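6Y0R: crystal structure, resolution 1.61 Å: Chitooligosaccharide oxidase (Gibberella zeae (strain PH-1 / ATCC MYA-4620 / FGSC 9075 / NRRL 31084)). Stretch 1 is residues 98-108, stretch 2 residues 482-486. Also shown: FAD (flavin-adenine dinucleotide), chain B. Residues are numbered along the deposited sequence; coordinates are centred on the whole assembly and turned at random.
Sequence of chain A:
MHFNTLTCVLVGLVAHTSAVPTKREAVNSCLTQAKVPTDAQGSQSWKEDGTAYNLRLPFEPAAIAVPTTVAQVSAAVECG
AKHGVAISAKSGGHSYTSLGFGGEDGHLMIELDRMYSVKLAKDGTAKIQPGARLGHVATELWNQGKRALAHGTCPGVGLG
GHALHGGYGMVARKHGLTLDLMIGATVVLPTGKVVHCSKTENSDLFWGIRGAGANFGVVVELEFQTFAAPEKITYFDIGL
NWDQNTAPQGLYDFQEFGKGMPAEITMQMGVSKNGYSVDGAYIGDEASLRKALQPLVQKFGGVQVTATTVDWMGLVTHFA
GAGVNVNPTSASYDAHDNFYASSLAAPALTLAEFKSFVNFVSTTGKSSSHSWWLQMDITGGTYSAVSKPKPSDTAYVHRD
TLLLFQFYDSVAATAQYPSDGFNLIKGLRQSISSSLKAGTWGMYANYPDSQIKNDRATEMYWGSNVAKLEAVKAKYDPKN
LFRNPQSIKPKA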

# COMPACT_ATOMS: atom_id res chain seq x y z
N SER A 98 5.65 0.71 10.78
CA SER A 98 5.30 -0.23 11.87
C SER A 98 3.97 0.18 12.50
O SER A 98 3.77 -0.00 13.74
N LEU A 99 3.05 0.71 11.68
CA LEU A 99 1.72 1.16 12.20
C LEU A 99 0.84 -0.02 12.62
O LEU A 99 -0.13 0.24 13.37
N GLY A 100 1.16 -1.27 12.28
CA GLY A 100 0.37 -2.41 12.79
C GLY A 100 0.64 -2.60 14.29
O GLY A 100 -0.14 -3.34 14.92
N PHE A 101 1.75 -2.04 14.79
CA PHE A 101 2.09 -1.99 16.23
C PHE A 101 1.44 -0.78 16.88
O PHE A 101 1.33 -0.72 18.15
N GLY A 102 0.97 0.16 16.08
CA GLY A 102 0.54 1.46 16.59
C GLY A 102 1.53 2.58 16.40
O GLY A 102 1.17 3.70 16.82
N GLY A 103 2.73 2.33 15.84
CA GLY A 103 3.77 3.38 15.65
C GLY A 103 4.30 3.93 16.95
O GLY A 103 4.80 5.07 17.00
N GLU A 104 4.18 3.14 18.02
CA GLU A 104 4.62 3.47 19.40
C GLU A 104 4.50 2.19 20.24
O GLU A 104 3.92 1.22 19.76
N ASP A 105 5.13 2.19 21.41
CA ASP A 105 5.04 1.05 22.36
C ASP A 105 3.67 1.05 23.01
O ASP A 105 3.01 2.13 23.09
N GLY A 106 3.26 -0.11 23.51
CA GLY A 106 2.22 -0.19 24.57
C GLY A 106 0.83 -0.46 24.07
O GLY A 106 -0.13 -0.47 24.88
N HIS A 107 0.64 -0.74 22.77
CA HIS A 107 -0.71 -1.07 22.29
C HIS A 107 -1.05 -2.52 22.59
O HIS A 107 -0.10 -3.32 22.74
N LEU A 108 -2.33 -2.83 22.57
CA LEU A 108 -2.83 -4.21 22.36
C LEU A 108 -2.71 -4.43 20.86
O LEU A 108 -3.45 -3.76 20.12
N PHE A 482 -8.35 3.13 18.25
CA PHE A 482 -7.67 2.66 17.01
C PHE A 482 -6.89 3.83 16.44
O PHE A 482 -7.28 4.42 15.42
N ARG A 483 -5.78 4.11 17.09
CA ARG A 483 -5.00 5.34 16.81
C ARG A 483 -3.54 5.02 16.54
O ARG A 483 -3.01 3.97 16.98
N ASN A 484 -2.89 5.94 15.86
CA ASN A 484 -1.43 5.99 15.67
C ASN A 484 -1.09 7.46 15.46
O ASN A 484 -1.98 8.30 15.36
N PRO A 485 0.21 7.85 15.45
CA PRO A 485 0.51 9.27 15.42
C PRO A 485 -0.06 10.01 14.19
O PRO A 485 -0.20 11.25 14.30
N GLN A 486 -0.39 9.31 13.09
CA GLN A 486 -0.80 9.98 11.84
C GLN A 486 -2.27 9.70 11.53
O GLN A 486 -2.67 10.05 10.47

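The two stretches, at least 376 residues apart in sequence wherever they touch, meet over a modest 305 Å² of buried surface, with no direct hydrogen bond between them. The backbones come closest at Gly102 and Asn484, whose CA atoms lie 5.0 Å apart.

Van der Waals packing gathers around this point. Leu99 (m, t) leaves its backbone sideways, but its end reaches the second stretch, placing CD1 3.9 Å from Asn484 ND2. Gly102 O rests 3.4 Å from Asn484 CB and 3.5 Å from Pro485 CD, while Gly103 O lies 3.9 Å from Pro485 CG. Both glycines have positive phi, and neither site has room for a CB: at Gly102 it would fall 2.2 Å from His107 ND1, and at Gly103 it would clash with Leu99 CD2 at 2.9 Å.

Two side-chain hydrogen bonds lie within the stretches. His107 (chi1 m) points toward the second stretch, and its NE2 donates to Glu104 OE2 at 2.7 Å in a nearly linear hydrogen bond. The ring presents its edge to the second stretch, with CE1 3.2 Å from Arg483 O, which lies near the ring plane. In Asn484 (chi1 p), OD1 accepts from Gln486 N at 2.8 Å, two residues ahead, while ND2 donates to water 1.

Water supplies the polar links across the contact. Water 1 donates to Leu99 O (2.7 Å) and accepts from Asn484 ND2 (2.9 Å); it also bonds FAD O3B at 2.8 Å, tying both stretches to the cofactor's ribose, against which Leu99 CB packs 3.6 Å from O3B. Arg483 (p, t, t) extends beside Glu104 (p, t), but its NE remains 4.5 Å from Glu104 OE2, beyond a salt bridge. Water 2 connects these opposite charges, accepting from Arg483 NH1 (2.9 Å) and donating to Glu104 OE2 (3.1 Å).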

# COMPACT_ATOMS: atom_id res chain seq x y z
CB SER A 98 6.41 -0.33 12.90
OG SER A 98 7.67 -0.58 12.27
CB LEU A 99 1.04 2.10 11.21
CG LEU A 99 1.84 3.38 10.89
CD1 LEU A 99 1.08 4.32 9.99
CD2 LEU A 99 2.27 4.11 12.14
CB PHE A 101 3.60 -1.91 16.45
CG PHE A 101 4.33 -3.16 16.07
CD1 PHE A 101 4.44 -3.53 14.74
CD2 PHE A 101 4.86 -4.01 17.04
CE1 PHE A 101 5.08 -4.70 14.38
CE2 PHE A 101 5.51 -5.17 16.68
CZ PHE A 101 5.61 -5.53 15.35
CB GLU A 104 3.81 4.59 20.03
CG GLU A 104 2.34 4.29 20.14
CD GLU A 104 1.49 5.46 20.62
OE1 GLU A 104 2.07 6.54 20.92
OE2 GLU A 104 0.28 5.30 20.73
CB ASP A 105 6.14 1.14 23.41
CG ASP A 105 7.54 0.92 22.88
OD1 ASP A 105 7.69 0.31 21.82
OD2 ASP A 105 8.46 1.33 23.54
CB HIS A 107 -0.84 -0.83 20.77
CG HIS A 107 -0.86 0.62 20.41
ND1 HIS A 107 -1.60 1.10 19.33
CD2 HIS A 107 -0.30 1.70 21.02
CE1 HIS A 107 -1.42 2.41 19.28
NE2 HIS A 107 -0.63 2.79 20.29
CB LEU A 108 -4.26 -4.37 22.85
CG LEU A 108 -4.97 -5.66 22.40
CD1 LEU A 108 -4.16 -6.88 22.77
CD2 LEU A 108 -6.37 -5.75 22.99
CB PHE A 482 -8.65 2.04 16.00
CG PHE A 482 -9.11 0.69 16.49
CD1 PHE A 482 -10.10 0.61 17.44
CD2 PHE A 482 -8.58 -0.48 15.97
CE1 PHE A 482 -10.51 -0.63 17.92
CE2 PHE A 482 -8.98 -1.72 16.47
CZ PHE A 482 -9.94 -1.78 17.46
CB ARG A 483 -5.14 6.36 17.95
CG ARG A 483 -4.46 5.96 19.26
CD ARG A 483 -4.61 7.07 20.27
NE ARG A 483 -3.96 6.71 21.52
CZ ARG A 483 -4.55 6.17 22.58
NH1 ARG A 483 -3.83 5.95 23.68
NH2 ARG A 483 -5.84 5.91 22.60
CB ASN A 484 -0.98 5.03 14.56
CG ASN A 484 -1.40 5.49 13.17
OD1 ASN A 484 -1.14 6.62 12.78
ND2 ASN A 484 -1.98 4.59 12.38
CB PRO A 485 2.05 9.30 15.43
CG PRO A 485 2.41 8.02 16.19
CD PRO A 485 1.39 7.00 15.68
CB GLN A 486 0.08 9.56 10.66
CG GLN A 486 1.55 9.90 10.92
CD GLN A 486 2.46 9.67 9.74
OE1 GLN A 486 2.26 8.72 8.98
NE2 GLN A 486 3.56 10.41 9.70
PA FAD B . 0.33 -3.99 8.51
O1A FAD B . 1.57 -3.39 9.03
O2A FAD B . -0.20 -5.24 9.08
O5B FAD B . -0.86 -2.92 8.54
C5B FAD B . -0.79 -1.69 7.83
C4B FAD B . -1.79 -0.71 8.43
O4B FAD B . -3.14 -1.23 8.24
C3B FAD B . -1.70 -0.44 9.94
O3B FAD B . -2.22 0.86 10.26
C2B FAD B . -2.62 -1.51 10.52
O2B FAD B . -3.07 -1.25 11.85
C1B FAD B . -3.73 -1.51 9.51
N9A FAD B . -4.46 -2.76 9.40
C8A FAD B . -3.96 -3.95 8.92
N7A FAD B . -4.87 -4.92 8.95
C5A FAD B . -6.00 -4.33 9.49
C6A FAD B . -7.28 -4.83 9.78
N6A FAD B . -7.62 -6.09 9.51
N1A FAD B . -8.20 -3.99 10.35
C2A FAD B . -7.79 -2.73 10.62
N3A FAD B . -6.62 -2.14 10.36
C4A FAD B . -5.75 -3.00 9.80
N1 FAD B . 1.89 -1.10 -1.75
C2 FAD B . 1.27 -0.96 -2.94
O2 FAD B . 0.22 -0.23 -3.05
N3 FAD B . 1.75 -1.63 -4.03
C4 FAD B . 2.86 -2.46 -3.99
O4 FAD B . 3.23 -3.06 -5.02
C4X FAD B . 3.52 -2.64 -2.75
N5 FAD B . 4.55 -3.48 -2.67
C5X FAD B . 5.08 -3.72 -1.42
C6 FAD B . 6.14 -4.67 -1.29
C7 FAD B . 6.71 -4.92 -0.06
C7M FAD B . 7.85 -5.91 0.07
C8 FAD B . 6.19 -4.27 1.13
C8M FAD B . 6.67 -4.58 2.53
C9 FAD B . 5.17 -3.30 0.97
C9A FAD B . 4.62 -3.02 -0.29
N10 FAD B . 3.57 -2.08 -0.42
C10 FAD B . 2.96 -1.89 -1.66
C1' FAD B . 3.08 -1.31 0.73
C2' FAD B . 1.88 -2.00 1.39
O2' FAD B . 0.70 -1.82 0.61
C3' FAD B . 1.71 -1.40 2.76
O3' FAD B . 2.93 -1.67 3.47
C4' FAD B . 0.49 -2.03 3.45
O4' FAD B . -0.08 -1.12 4.42
C5' FAD B . 0.91 -3.30 4.13
O5' FAD B . -0.24 -4.02 4.62
P FAD B . 0.02 -5.12 5.74
O1P FAD B . -1.28 -5.74 6.09
O2P FAD B . 1.14 -6.02 5.38
O3P FAD B . 0.61 -4.19 6.93
O HOH W 1 -2.37 1.76 12.89
O HOH W 2 -0.90 5.65 23.62